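Local coordinates for protein cytochrome P450 CYP260B1 (Sorangium cellulosum, PDB 5HIW) that is a haem-containing cytochrome P450, a mainly helical single-chain protein of the P450 family with a smaller beta-sheet region, at residues L2-L7 / V31-G36; P40-G45 / L299-I304; A152-M157 / A178-Q183; S137-L142 / D197-E202; Q369-T374 / G383-P388. All blocks are in the same frame, centred on the assembly; numbering follows the deposited sequence.

Contact 1. Residues L2-L7 / V31-G36; sequences LPRKNL and VYFDEG
Arg4 and Lys5 pair in parallel with Phe33 and Asp34, and the two segments, whose end-to-end directions lie 54° apart, are laced by bonds from Phe33 N to Pro3 O (2.8 Å), Lys5 N to Phe33 O (3.0 Å) and Glu35 N to Lys5 O (2.9 Å). On the sheet face carrying Arg4 and Phe33, the two side chains run side by side, and the guanidinium lies flat on the ring with the planes only 17° apart and the centres 4.2 Å apart. A bend at chi3 (80°) brings NE of Arg4 to OE2 of Glu35, a 2.8 Å salt bridge in the guanidinium plane, so that one cation is stacked on its face and paired at its edge. These strands belong to a beta-alpha-beta unit in which helix 17-28 makes the crossover; 4-5 is an outermost strand of the mixed sheet. Across the sheet from Arg4, Lys5 lays its CB against CD2 of Tyr32, while its NZ is hydrogen-bonded to His29 ND1. The buried carboxylate of Asp34 is gripped twice at OD2: Leu7 N comes from the syn side at 2.9 Å and the phenol OH of Tyr32 donates to the anti lone pair. Leu7 CD1 closes on CZ of the Tyr32 ring at 3.5 Å, and the Leu7 side chain also rests on helix 17-28.

Contact 2. Residues P40-G45 / L299-I304; sequences PVVLRG and LYLSLI
Val42 packs its side chain against both Leu301 and Leu299, and can be followed outward from the backbone. Its CB lies 3.8 Å from Leu301 CD2, the two side chains pointing the same way on one face of the sheet. Beyond it, CG2, anti to the carbonyl carbon, meets two leucine methyls, Leu299 CD1 at 3.7 Å and the same CD2 of Leu301. Val48 and Asp47 of helix 45-53 also touch this side chain. Leu299 CD1 does double duty, for it reaches Pro40 CB as well. The strands run parallel, their axes 31° apart, and form the middle of the mixed sheet characteristic of the P450 fold; segments more than 250 residues apart in sequence are thereby joined. Tyr300 N gives to Pro40 O, Val42 N to Tyr300 O (2.8 Å) and Ser302 N to Val42 O (2.9 Å). On the other face Val41 CG2 lies 4.0 Å from Tyr300 CD1, and the Tyr300 ring goes on to meet that of Phe8 with planes at about 85°. Where the strands part, one water donates to both Leu43 O and Ser302 O, bridging the backbones. Ser302 turns CB to Leu43 CD2 (3.8 Å), while its OG accepts from Ile304 N in an ST turn and has its strongest partner in Ala305 N. Leu303, next along, touches the haem.

Contact 3. Residues A152-M157 / A178-Q183; sequences ALIRKM and AAMEAQ
Gln183 brings the one flat group of this contact, a carboxamide, to Leu153: its NE2 stands 4.1 Å from Leu153 CD1, while that nitrogen is hydrogen-bonded to Asn150 OD1. The rest is aliphatic and thioether packing between helices 147-162 and 167-191, whose short segments run at 131° to each other with axes 10.3 Å apart. By their order in the chain these probably correspond to the F and G helices of the P450 fold. Leu153 reaches three residues of the partner helix; besides the amide, its CD1 lies 4.0 Å from Ala179 CB and equally near Met180 SD. Met180 is folded back, chi2 of -72° turning SD toward Ile154, whose CG1 lies 4.3 Å away. From the same helix as Ile154, Met157 brings its CE to Met180 CG at 3.8 Å. Leu223 of helix 218-229 touches both methionines, and Ile226 and Leu227 of that helix meet Ile154 and Met157. With carbon and sulphur atoms at van der Waals distance and no direct polar bond between the segments, the contact depends on shape and apolar burial rather than on directional pairing.

Contact 4. Residues S137-L142 / D197-E202; sequences SALFGL and DTLLGE
Thr198 lays CB 3.4 Å from Leu139 O and at the same time caps the helix that follows it: its OG1 accepts from Gly201 N at 2.9 Å, an almost straight bond (166°). This is an N-cap in the strict sense, and it starts helix 199-209, which by chain order probably corresponds to the H helix of the P450 fold, against helix 130-140. A chi1 of 69° puts OG1 between the backbone N and the carbonyl carbon of Thr198, where it can turn back over the first turn. The same hydroxyl is also hydrogen-bonded to Ser196 OG. Across the contact the polar links are weaker. Leu139 O takes a weak bond from Leu199 N (3.0 Å) and another, longer one from Leu200 N (3.4 Å), so one carbonyl meets two N-H groups at the start of the neighbouring helix. Farther along the turn, Glu202 forms salt bridges with Arg94 and Arg98 of the flanking helix 93-113. Apolar packing follows outside these bonds. Phe140 and Leu199 lie side by side, pointing the same way, with CE1 of the ring 3.7 Å from Leu199 CD2; one ring face is covered by Leu139 CB, and Val222 and Ile226 of helix 218-229 press on the ring as well. Leu200 meets the ring through CB, 4.1 Å from Phe140 CD1, and Leu200 CD1 stops 3.7 Å from Phe140 O.

Contact 5. Residues Q369-T374 / G383-P388; sequences QPTFST and GPDQIP
Phe372 and Pro384 cross obliquely, the aromatic ring taking Pro384 CA over one face while its CE2 presses on Pro384 CB at 3.5 Å. They form the non-hydrogen-bonded pair of a short antiparallel hairpin; the adjacent hydrogen-bonded pair is Ser373 with Gly383, closed by Ser373 N to Gly383 O (3.2 Å) and Gly383 N to Ser373 O (3.1 Å). Gly383 is almost fully extended, a backbone setting with little space for a CB beside the preceding carbonyl O. On the other side of the Phe372-Pro384 pair, the carboxylate of Asp385 turns back on Thr371, chi1 of 67° placing CG between the backbone N and the carbonyl carbon. Thr371 N reaches OD1 at 3.0 Å from above the carboxylate plane, 60° out of it, and Asp385 N returns a bond of the same length to Thr371 O. Thr371 OG1 is hydrogen-bonded instead to Lys13 NZ. The Pro370 ring packs on the far end of segment 383-388: CG lies 3.7 Å from Pro388 CD, and CB is 3.3 Å from Gln386 O, a buried carbonyl with no polar partner in the model. Helix 232-245 covers the Phe372-Pro384 side through Val242, with Asn239 also on Pro384, while Phe372 shares backbone hydrogen bonding with Ser12 and Pro388 opens strand 388-390.

How the contacts relate
Contacts 1 and 2 are neighbours in one mixed sheet, their centres 11 Å apart: Tyr32 O probably accepts from Val41 N at 2.8 Å, and Leu2 CD1 packs on Pro40 CB. Contact 5 belongs to a separate hairpin, yet its nearest atoms come within about 6 Å of each of these two. Contacts 3 and 4 form a second cluster, centres 16 Å apart, joined where Leu142 CD2 meets Gln183 OE1 (3.6 Å); contact 4 lies across the chain's centre from contacts 1 and 2. The haem falls between these regions: Leu303 of contact 2 touches it, while the side chains of Phe140 in contact 4 and Ile154 in contact 3 lie about 6 Å and 11 Å from it.

Contact 1. Residues L2-L7 / V31-G36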
# COMPACT_ATOMS: atom_id res chain seq x y z
N LEU A 2 -21.69 -12.24 17.84
CA LEU A 2 -21.74 -11.21 16.83
C LEU A 2 -22.64 -11.70 15.72
O LEU A 2 -22.73 -12.89 15.43
CB LEU A 2 -20.34 -10.87 16.25
CG LEU A 2 -19.31 -10.16 17.14
CD1 LEU A 2 -18.13 -9.67 16.33
CD2 LEU A 2 -19.90 -8.96 17.80
N PRO A 3 -23.33 -10.78 15.09
CA PRO A 3 -23.97 -11.21 13.89
C PRO A 3 -22.92 -11.64 12.88
O PRO A 3 -21.79 -11.09 12.91
CB PRO A 3 -24.71 -9.98 13.44
CG PRO A 3 -23.94 -8.85 14.01
CD PRO A 3 -23.36 -9.33 15.27
N ARG A 4 -23.26 -12.54 11.97
CA ARG A 4 -22.25 -13.08 11.04
C ARG A 4 -22.65 -12.91 9.59
O ARG A 4 -23.80 -13.03 9.23
CB ARG A 4 -21.97 -14.55 11.30
CG ARG A 4 -21.61 -14.88 12.72
CD ARG A 4 -21.71 -16.37 12.95
NE ARG A 4 -20.57 -17.12 12.47
CZ ARG A 4 -19.52 -17.38 13.21
NH1 ARG A 4 -19.43 -16.89 14.44
NH2 ARG A 4 -18.59 -18.16 12.77
N LYS A 5 -21.68 -12.59 8.72
CA LYS A 5 -21.94 -12.35 7.31
C LYS A 5 -20.69 -12.72 6.53
O LYS A 5 -19.69 -13.10 7.15
CB LYS A 5 -22.22 -10.85 7.08
CG LYS A 5 -23.22 -10.22 8.02
CD LYS A 5 -23.35 -8.73 7.68
CE LYS A 5 -24.47 -8.13 8.51
NZ LYS A 5 -24.76 -6.72 8.22
N ASN A 6 -20.77 -12.79 5.21
CA ASN A 6 -19.57 -13.11 4.39
C ASN A 6 -19.52 -11.99 3.34
O ASN A 6 -20.21 -12.05 2.34
CB ASN A 6 -19.66 -14.51 3.71
CG ASN A 6 -18.31 -14.90 3.03
OD1 ASN A 6 -17.57 -14.05 2.57
ND2 ASN A 6 -17.99 -16.19 3.00
N LEU A 7 -18.85 -10.89 3.66
CA LEU A 7 -18.84 -9.73 2.76
C LEU A 7 -17.56 -9.63 1.90
O LEU A 7 -17.57 -9.02 0.84
CB LEU A 7 -19.00 -8.48 3.62
CG LEU A 7 -20.23 -8.37 4.52
CD1 LEU A 7 -20.18 -7.05 5.25
CD2 LEU A 7 -21.52 -8.45 3.70
N VAL A 31 -20.04 -3.77 13.58
CA VAL A 31 -19.18 -4.88 14.00
C VAL A 31 -19.91 -6.22 13.77
O VAL A 31 -21.07 -6.39 14.18
CB VAL A 31 -18.76 -4.71 15.50
CG1 VAL A 31 -17.77 -5.77 15.91
CG2 VAL A 31 -18.16 -3.34 15.74
N TYR A 32 -19.26 -7.14 13.10
CA TYR A 32 -19.87 -8.40 12.63
C TYR A 32 -18.76 -9.35 12.44
O TYR A 32 -17.58 -8.93 12.36
CB TYR A 32 -20.70 -8.18 11.37
CG TYR A 32 -19.87 -8.22 10.13
CD1 TYR A 32 -19.19 -7.08 9.72
CD2 TYR A 32 -19.70 -9.36 9.42
CE1 TYR A 32 -18.36 -7.09 8.60
CE2 TYR A 32 -18.89 -9.40 8.31
CZ TYR A 32 -18.22 -8.22 7.90
OH TYR A 32 -17.32 -8.25 6.87
N PHE A 33 -19.04 -10.65 12.41
CA PHE A 33 -18.00 -11.63 12.28
C PHE A 33 -18.11 -12.02 10.85
O PHE A 33 -19.18 -12.49 10.38
CB PHE A 33 -18.20 -12.84 13.24
CG PHE A 33 -17.17 -13.91 13.15
CD1 PHE A 33 -17.19 -14.88 12.16
CD2 PHE A 33 -16.16 -13.98 14.10
CE1 PHE A 33 -16.21 -15.82 12.11
CE2 PHE A 33 -15.16 -14.94 14.02
CZ PHE A 33 -15.19 -15.88 13.02
N ASP A 34 -17.02 -11.84 10.13
CA ASP A 34 -16.97 -12.25 8.74
C ASP A 34 -16.47 -13.68 8.66
O ASP A 34 -15.35 -13.99 8.97
CB ASP A 34 -16.06 -11.35 7.91
CG ASP A 34 -16.27 -11.53 6.46
OD1 ASP A 34 -15.81 -12.55 5.92
OD2 ASP A 34 -16.96 -10.67 5.84
N GLU A 35 -17.36 -14.53 8.16
CA GLU A 35 -17.08 -15.97 8.00
C GLU A 35 -16.05 -16.29 6.94
O GLU A 35 -15.37 -17.26 7.06
CB GLU A 35 -18.41 -16.74 7.74
CG GLU A 35 -19.33 -16.68 8.93
CD GLU A 35 -20.63 -17.47 8.78
OE1 GLU A 35 -21.16 -17.56 7.68
OE2 GLU A 35 -21.15 -17.86 9.85
N GLY A 36 -15.92 -15.44 5.92
CA GLY A 36 -14.85 -15.62 4.88
C GLY A 36 -13.48 -15.29 5.49
O GLY A 36 -12.52 -16.02 5.29

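Contact 2. Residues P40-G45 / L299-I304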
# COMPACT_ATOMS: atom_id res chain seq x y z
N PRO A 40 -13.82 -11.03 13.63
CA PRO A 40 -14.69 -9.88 13.73
C PRO A 40 -14.12 -8.72 12.85
O PRO A 40 -12.91 -8.64 12.68
CB PRO A 40 -14.60 -9.47 15.20
CG PRO A 40 -14.01 -10.62 15.89
CD PRO A 40 -13.19 -11.37 14.91
N VAL A 41 -15.00 -7.91 12.32
CA VAL A 41 -14.66 -6.77 11.45
C VAL A 41 -15.37 -5.58 12.03
O VAL A 41 -16.53 -5.68 12.45
CB VAL A 41 -15.08 -7.05 10.01
CG1 VAL A 41 -14.93 -5.87 9.14
CG2 VAL A 41 -14.29 -8.18 9.43
N VAL A 42 -14.70 -4.44 12.04
CA VAL A 42 -15.29 -3.13 12.26
C VAL A 42 -15.42 -2.39 10.97
O VAL A 42 -14.41 -2.15 10.22
CB VAL A 42 -14.44 -2.30 13.21
CG1 VAL A 42 -15.15 -1.04 13.62
CG2 VAL A 42 -14.13 -3.15 14.45
N LEU A 43 -16.63 -2.02 10.70
CA LEU A 43 -16.94 -1.30 9.47
C LEU A 43 -17.04 0.22 9.56
O LEU A 43 -16.44 0.90 8.74
CB LEU A 43 -18.19 -1.82 8.79
CG LEU A 43 -18.18 -3.26 8.26
CD1 LEU A 43 -19.57 -3.66 7.73
CD2 LEU A 43 -17.14 -3.41 7.13
N ARG A 44 -17.80 0.77 10.51
CA ARG A 44 -18.09 2.23 10.47
C ARG A 44 -16.82 3.03 10.71
O ARG A 44 -16.01 2.71 11.61
CB ARG A 44 -19.12 2.70 11.48
CG ARG A 44 -20.50 2.14 11.09
CD ARG A 44 -21.54 2.46 12.13
NE ARG A 44 -22.75 1.70 11.81
CZ ARG A 44 -23.88 1.71 12.52
NH1 ARG A 44 -24.01 2.47 13.62
NH2 ARG A 44 -24.87 0.93 12.11
N GLY A 45 -16.69 4.05 9.90
CA GLY A 45 -15.54 4.94 9.95
C GLY A 45 -15.23 5.47 11.33
O GLY A 45 -14.10 5.47 11.74
N LEU A 299 -8.98 -8.49 15.55
CA LEU A 299 -9.99 -7.57 15.00
C LEU A 299 -9.52 -6.98 13.67
O LEU A 299 -8.37 -6.52 13.57
CB LEU A 299 -10.23 -6.48 16.00
CG LEU A 299 -11.37 -5.53 15.81
CD1 LEU A 299 -12.72 -6.30 15.87
CD2 LEU A 299 -11.33 -4.43 16.84
N TYR A 300 -10.37 -7.06 12.63
CA TYR A 300 -10.08 -6.51 11.35
C TYR A 300 -10.84 -5.19 11.16
O TYR A 300 -12.09 -5.12 11.30
CB TYR A 300 -10.42 -7.54 10.26
CG TYR A 300 -10.12 -7.20 8.81
CD1 TYR A 300 -10.98 -6.46 8.04
CD2 TYR A 300 -8.97 -7.62 8.24
CE1 TYR A 300 -10.68 -6.18 6.70
CE2 TYR A 300 -8.67 -7.36 6.93
CZ TYR A 300 -9.52 -6.70 6.16
OH TYR A 300 -9.20 -6.42 4.87
N LEU A 301 -10.11 -4.17 10.72
CA LEU A 301 -10.69 -2.82 10.49
C LEU A 301 -10.81 -2.54 9.01
O LEU A 301 -9.82 -2.62 8.28
CB LEU A 301 -9.80 -1.75 11.13
CG LEU A 301 -9.37 -1.96 12.59
CD1 LEU A 301 -8.48 -0.84 13.09
CD2 LEU A 301 -10.64 -1.97 13.43
N SER A 302 -12.03 -2.28 8.53
CA SER A 302 -12.22 -1.91 7.17
C SER A 302 -11.69 -0.49 6.92
O SER A 302 -12.07 0.47 7.59
CB SER A 302 -13.69 -1.88 6.76
OG SER A 302 -13.82 -1.46 5.39
N LEU A 303 -10.79 -0.38 5.97
CA LEU A 303 -10.27 0.92 5.55
C LEU A 303 -11.02 1.43 4.33
O LEU A 303 -10.65 2.44 3.78
CB LEU A 303 -8.77 0.81 5.32
CG LEU A 303 -7.94 0.37 6.51
CD1 LEU A 303 -6.44 0.22 6.18
CD2 LEU A 303 -8.03 1.22 7.74
N ILE A 304 -12.08 0.71 3.89
CA ILE A 304 -12.88 1.12 2.74
C ILE A 304 -14.28 1.67 3.08
O ILE A 304 -14.77 2.54 2.38
CB ILE A 304 -12.98 -0.06 1.70
CG1 ILE A 304 -11.61 -0.27 0.99
CG2 ILE A 304 -14.06 0.11 0.64
CD1 ILE A 304 -11.36 -1.58 0.23
O HOH W 1 -14.27 2.25 7.44

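Contact 3. Residues A152-M157 / A178-Q183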
# COMPACT_ATOMS: atom_id res chain seq x y z
N ALA A 152 11.45 -12.41 -6.49
CA ALA A 152 11.06 -13.66 -5.89
C ALA A 152 11.34 -13.79 -4.40
O ALA A 152 10.47 -14.26 -3.67
CB ALA A 152 11.60 -14.85 -6.65
N LEU A 153 12.50 -13.31 -3.94
CA LEU A 153 12.80 -13.26 -2.53
C LEU A 153 11.80 -12.40 -1.73
O LEU A 153 11.26 -12.81 -0.72
CB LEU A 153 14.23 -12.83 -2.29
CG LEU A 153 15.41 -13.72 -2.66
CD1 LEU A 153 16.67 -12.96 -2.40
CD2 LEU A 153 15.40 -15.08 -1.97
N ILE A 154 11.54 -11.21 -2.20
CA ILE A 154 10.59 -10.34 -1.53
C ILE A 154 9.17 -10.91 -1.48
O ILE A 154 8.50 -10.85 -0.48
CB ILE A 154 10.65 -8.95 -2.18
CG1 ILE A 154 12.04 -8.32 -1.98
CG2 ILE A 154 9.63 -8.03 -1.51
CD1 ILE A 154 12.31 -7.13 -2.90
N ARG A 155 8.70 -11.44 -2.60
CA ARG A 155 7.39 -12.14 -2.65
C ARG A 155 7.32 -13.28 -1.64
O ARG A 155 6.30 -13.43 -0.94
CB ARG A 155 7.01 -12.51 -4.11
CG ARG A 155 6.71 -11.21 -4.92
CD ARG A 155 6.14 -11.46 -6.30
NE ARG A 155 6.42 -10.28 -7.11
CZ ARG A 155 5.75 -9.12 -7.08
NH1 ARG A 155 4.74 -8.98 -6.24
NH2 ARG A 155 6.15 -8.06 -7.82
N LYS A 156 8.40 -13.99 -1.46
CA LYS A 156 8.44 -15.06 -0.48
C LYS A 156 8.36 -14.48 0.94
O LYS A 156 7.64 -15.05 1.78
CB LYS A 156 9.68 -15.93 -0.57
CG LYS A 156 9.69 -16.94 -1.71
CD LYS A 156 10.87 -17.89 -1.68
CE LYS A 156 12.03 -17.45 -2.54
NZ LYS A 156 13.07 -18.53 -2.40
N MET A 157 9.12 -13.40 1.22
CA MET A 157 8.97 -12.69 2.52
C MET A 157 7.55 -12.27 2.79
O MET A 157 7.00 -12.53 3.87
CB MET A 157 9.92 -11.54 2.63
CG MET A 157 11.37 -11.99 2.56
SD MET A 157 12.42 -10.63 3.09
CE MET A 157 12.43 -9.67 1.63
N ALA A 178 17.10 -13.79 4.99
CA ALA A 178 18.51 -13.85 5.24
C ALA A 178 19.33 -13.64 3.96
O ALA A 178 20.38 -13.05 4.04
CB ALA A 178 18.87 -15.14 5.95
N ALA A 179 18.86 -14.01 2.77
CA ALA A 179 19.61 -13.73 1.56
C ALA A 179 19.57 -12.22 1.23
O ALA A 179 20.54 -11.61 0.72
CB ALA A 179 19.06 -14.49 0.40
N MET A 180 18.41 -11.63 1.48
CA MET A 180 18.29 -10.19 1.22
C MET A 180 19.20 -9.45 2.21
O MET A 180 19.87 -8.50 1.85
CB MET A 180 16.85 -9.74 1.43
CG MET A 180 15.91 -10.12 0.29
SD MET A 180 16.15 -9.19 -1.22
CE MET A 180 17.00 -7.75 -0.52
N GLU A 181 19.16 -9.90 3.45
CA GLU A 181 19.98 -9.32 4.53
C GLU A 181 21.47 -9.33 4.16
O GLU A 181 22.17 -8.33 4.29
CB GLU A 181 19.70 -10.08 5.84
CG GLU A 181 19.61 -9.23 7.09
CD GLU A 181 19.50 -10.08 8.35
OE1 GLU A 181 20.16 -11.15 8.42
OE2 GLU A 181 18.76 -9.67 9.26
N ALA A 182 21.93 -10.43 3.56
CA ALA A 182 23.32 -10.52 3.17
C ALA A 182 23.69 -9.58 2.04
O ALA A 182 24.76 -8.97 2.04
CB ALA A 182 23.63 -11.96 2.78
N GLN A 183 22.82 -9.42 1.04
CA GLN A 183 23.05 -8.43 0.02
C GLN A 183 23.08 -7.00 0.64
O GLN A 183 23.85 -6.15 0.24
CB GLN A 183 21.92 -8.41 -1.04
CG GLN A 183 21.93 -9.61 -1.93
CD GLN A 183 20.79 -9.56 -2.91
OE1 GLN A 183 20.80 -8.77 -3.84
NE2 GLN A 183 19.91 -10.52 -2.78

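Contact 4. Residues S137-L142 / D197-E202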
# COMPACT_ATOMS: atom_id res chain seq x y z
N SER A 137 15.10 -1.49 -6.17
CA SER A 137 16.54 -1.80 -6.34
C SER A 137 17.35 -0.51 -6.45
O SER A 137 18.40 -0.42 -5.81
CB SER A 137 16.80 -2.71 -7.54
OG SER A 137 16.35 -4.03 -7.13
N ALA A 138 16.86 0.45 -7.19
CA ALA A 138 17.60 1.73 -7.36
C ALA A 138 17.70 2.54 -6.11
O ALA A 138 18.76 3.14 -5.84
CB ALA A 138 17.01 2.54 -8.41
N LEU A 139 16.62 2.62 -5.35
CA LEU A 139 16.66 3.28 -4.02
C LEU A 139 17.66 2.66 -3.08
O LEU A 139 18.24 3.39 -2.28
CB LEU A 139 15.32 3.30 -3.30
CG LEU A 139 14.26 4.23 -3.88
CD1 LEU A 139 12.91 4.03 -3.16
CD2 LEU A 139 14.60 5.71 -3.78
N PHE A 140 17.79 1.33 -3.08
CA PHE A 140 18.55 0.69 -2.08
C PHE A 140 19.91 0.09 -2.53
O PHE A 140 20.53 -0.61 -1.72
CB PHE A 140 17.71 -0.31 -1.29
CG PHE A 140 16.46 0.29 -0.64
CD1 PHE A 140 16.58 1.26 0.38
CD2 PHE A 140 15.18 -0.09 -1.04
CE1 PHE A 140 15.43 1.80 0.97
CE2 PHE A 140 14.06 0.46 -0.50
CZ PHE A 140 14.16 1.39 0.55
N GLY A 141 20.35 0.45 -3.72
CA GLY A 141 21.70 0.12 -4.22
C GLY A 141 21.78 -1.36 -4.56
O GLY A 141 22.86 -1.91 -4.59
N LEU A 142 20.64 -1.99 -4.81
CA LEU A 142 20.65 -3.40 -5.23
C LEU A 142 20.94 -3.48 -6.69
O LEU A 142 20.43 -2.74 -7.49
CB LEU A 142 19.37 -4.13 -4.86
CG LEU A 142 19.06 -4.29 -3.40
CD1 LEU A 142 17.56 -4.59 -3.13
CD2 LEU A 142 19.89 -5.40 -2.79
N ASP A 197 25.08 7.97 -2.68
CA ASP A 197 23.93 8.87 -2.85
C ASP A 197 22.56 8.12 -2.82
O ASP A 197 21.59 8.65 -3.29
CB ASP A 197 24.05 9.61 -4.21
CG ASP A 197 24.34 8.64 -5.39
OD1 ASP A 197 24.35 7.40 -5.16
OD2 ASP A 197 24.60 9.11 -6.54
N THR A 198 22.47 6.90 -2.29
CA THR A 198 21.18 6.23 -2.37
C THR A 198 20.40 6.45 -1.13
O THR A 198 20.93 6.96 -0.11
CB THR A 198 21.38 4.72 -2.52
OG1 THR A 198 21.91 4.23 -1.28
CG2 THR A 198 22.24 4.39 -3.74
N LEU A 199 19.13 6.02 -1.14
CA LEU A 199 18.37 6.14 0.04
C LEU A 199 18.98 5.25 1.14
O LEU A 199 18.96 5.63 2.31
CB LEU A 199 16.90 5.74 -0.19
CG LEU A 199 15.95 5.87 1.00
CD1 LEU A 199 15.88 7.33 1.54
CD2 LEU A 199 14.59 5.36 0.56
N LEU A 200 19.56 4.10 0.75
CA LEU A 200 20.11 3.19 1.78
C LEU A 200 21.23 4.00 2.37
O LEU A 200 21.47 3.98 3.58
CB LEU A 200 20.59 1.83 1.22
CG LEU A 200 21.25 0.99 2.31
CD1 LEU A 200 21.12 -0.50 1.97
CD2 LEU A 200 22.74 1.36 2.43
N GLY A 201 21.92 4.74 1.55
CA GLY A 201 22.92 5.72 2.12
C GLY A 201 22.45 6.77 3.13
O GLY A 201 23.11 6.99 4.16
N GLU A 202 21.32 7.44 2.87
CA GLU A 202 20.72 8.37 3.83
C GLU A 202 20.33 7.60 5.10
O GLU A 202 20.36 8.14 6.21
CB GLU A 202 19.38 8.99 3.32
CG GLU A 202 19.44 9.89 2.07
CD GLU A 202 19.57 11.36 2.40
OE1 GLU A 202 19.35 11.70 3.59
OE2 GLU A 202 19.84 12.13 1.45

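Contact 5. Residues Q369-T374 / G383-P388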
# COMPACT_ATOMS: atom_id res chain seq x y z
N GLN A 369 -12.93 -7.57 -19.53
CA GLN A 369 -13.72 -7.22 -18.38
C GLN A 369 -12.94 -7.65 -17.11
O GLN A 369 -13.11 -8.73 -16.61
CB GLN A 369 -15.09 -7.98 -18.41
CG GLN A 369 -15.77 -8.21 -19.77
CD GLN A 369 -15.89 -6.93 -20.56
OE1 GLN A 369 -16.04 -5.85 -19.99
NE2 GLN A 369 -15.78 -7.03 -21.88
N PRO A 370 -12.09 -6.79 -16.59
CA PRO A 370 -11.42 -7.15 -15.35
C PRO A 370 -12.38 -7.48 -14.19
O PRO A 370 -13.44 -6.84 -14.10
CB PRO A 370 -10.66 -5.87 -14.99
CG PRO A 370 -10.71 -4.97 -16.16
CD PRO A 370 -11.92 -5.39 -16.96
N THR A 371 -12.00 -8.40 -13.27
CA THR A 371 -12.75 -8.60 -12.04
C THR A 371 -12.05 -8.01 -10.79
O THR A 371 -10.83 -8.27 -10.57
CB THR A 371 -12.93 -10.10 -11.78
OG1 THR A 371 -13.57 -10.71 -12.92
CG2 THR A 371 -13.77 -10.33 -10.59
N PHE A 372 -12.83 -7.30 -9.98
CA PHE A 372 -12.41 -6.67 -8.70
C PHE A 372 -12.74 -7.57 -7.56
O PHE A 372 -13.89 -8.07 -7.45
CB PHE A 372 -13.06 -5.28 -8.52
CG PHE A 372 -12.62 -4.31 -9.57
CD1 PHE A 372 -13.17 -4.34 -10.82
CD2 PHE A 372 -11.55 -3.46 -9.35
CE1 PHE A 372 -12.74 -3.52 -11.81
CE2 PHE A 372 -11.10 -2.65 -10.34
CZ PHE A 372 -11.62 -2.68 -11.57
N SER A 373 -11.76 -7.77 -6.68
CA SER A 373 -11.93 -8.61 -5.50
C SER A 373 -10.92 -8.19 -4.45
O SER A 373 -10.05 -7.31 -4.69
CB SER A 373 -11.70 -10.08 -5.83
OG SER A 373 -10.37 -10.37 -5.92
N THR A 374 -11.04 -8.83 -3.31
CA THR A 374 -10.11 -8.60 -2.19
C THR A 374 -9.01 -9.64 -2.14
O THR A 374 -8.18 -9.65 -1.19
CB THR A 374 -10.80 -8.58 -0.86
OG1 THR A 374 -11.50 -9.81 -0.68
CG2 THR A 374 -11.80 -7.47 -0.78
N GLY A 383 -8.56 -4.77 -5.57
CA GLY A 383 -8.16 -4.29 -6.85
C GLY A 383 -8.56 -5.22 -8.03
O GLY A 383 -9.17 -6.24 -7.76
N PRO A 384 -8.14 -4.87 -9.22
CA PRO A 384 -8.46 -5.58 -10.47
C PRO A 384 -7.51 -6.70 -10.72
O PRO A 384 -6.35 -6.67 -10.30
CB PRO A 384 -8.32 -4.50 -11.54
CG PRO A 384 -7.23 -3.67 -11.07
CD PRO A 384 -7.43 -3.62 -9.56
N ASP A 385 -8.01 -7.74 -11.42
CA ASP A 385 -7.11 -8.79 -11.87
C ASP A 385 -6.24 -8.47 -13.01
O ASP A 385 -5.24 -9.19 -13.22
CB ASP A 385 -7.89 -10.11 -12.04
CG ASP A 385 -8.89 -10.08 -13.15
OD1 ASP A 385 -9.13 -9.06 -13.82
OD2 ASP A 385 -9.46 -11.16 -13.35
N GLN A 386 -6.54 -7.41 -13.75
CA GLN A 386 -5.74 -6.89 -14.83
C GLN A 386 -6.30 -5.53 -15.24
O GLN A 386 -7.44 -5.14 -14.85
CB GLN A 386 -5.67 -7.82 -16.08
CG GLN A 386 -7.07 -8.33 -16.48
CD GLN A 386 -7.07 -8.94 -17.87
OE1 GLN A 386 -6.47 -8.39 -18.76
NE2 GLN A 386 -7.74 -10.03 -18.05
N ILE A 387 -5.49 -4.81 -15.99
CA ILE A 387 -5.76 -3.43 -16.40
C ILE A 387 -5.52 -3.28 -17.87
O ILE A 387 -4.55 -2.67 -18.34
CB ILE A 387 -4.96 -2.38 -15.60
CG1 ILE A 387 -5.10 -2.65 -14.12
CG2 ILE A 387 -5.55 -1.01 -15.92
CD1 ILE A 387 -4.06 -1.90 -13.35
N PRO A 388 -6.42 -3.87 -18.65
CA PRO A 388 -6.24 -3.88 -20.12
C PRO A 388 -6.38 -2.50 -20.72
O PRO A 388 -7.44 -1.91 -20.61
CB PRO A 388 -7.39 -4.78 -20.61
CG PRO A 388 -8.07 -5.33 -19.42
CD PRO A 388 -7.70 -4.47 -18.24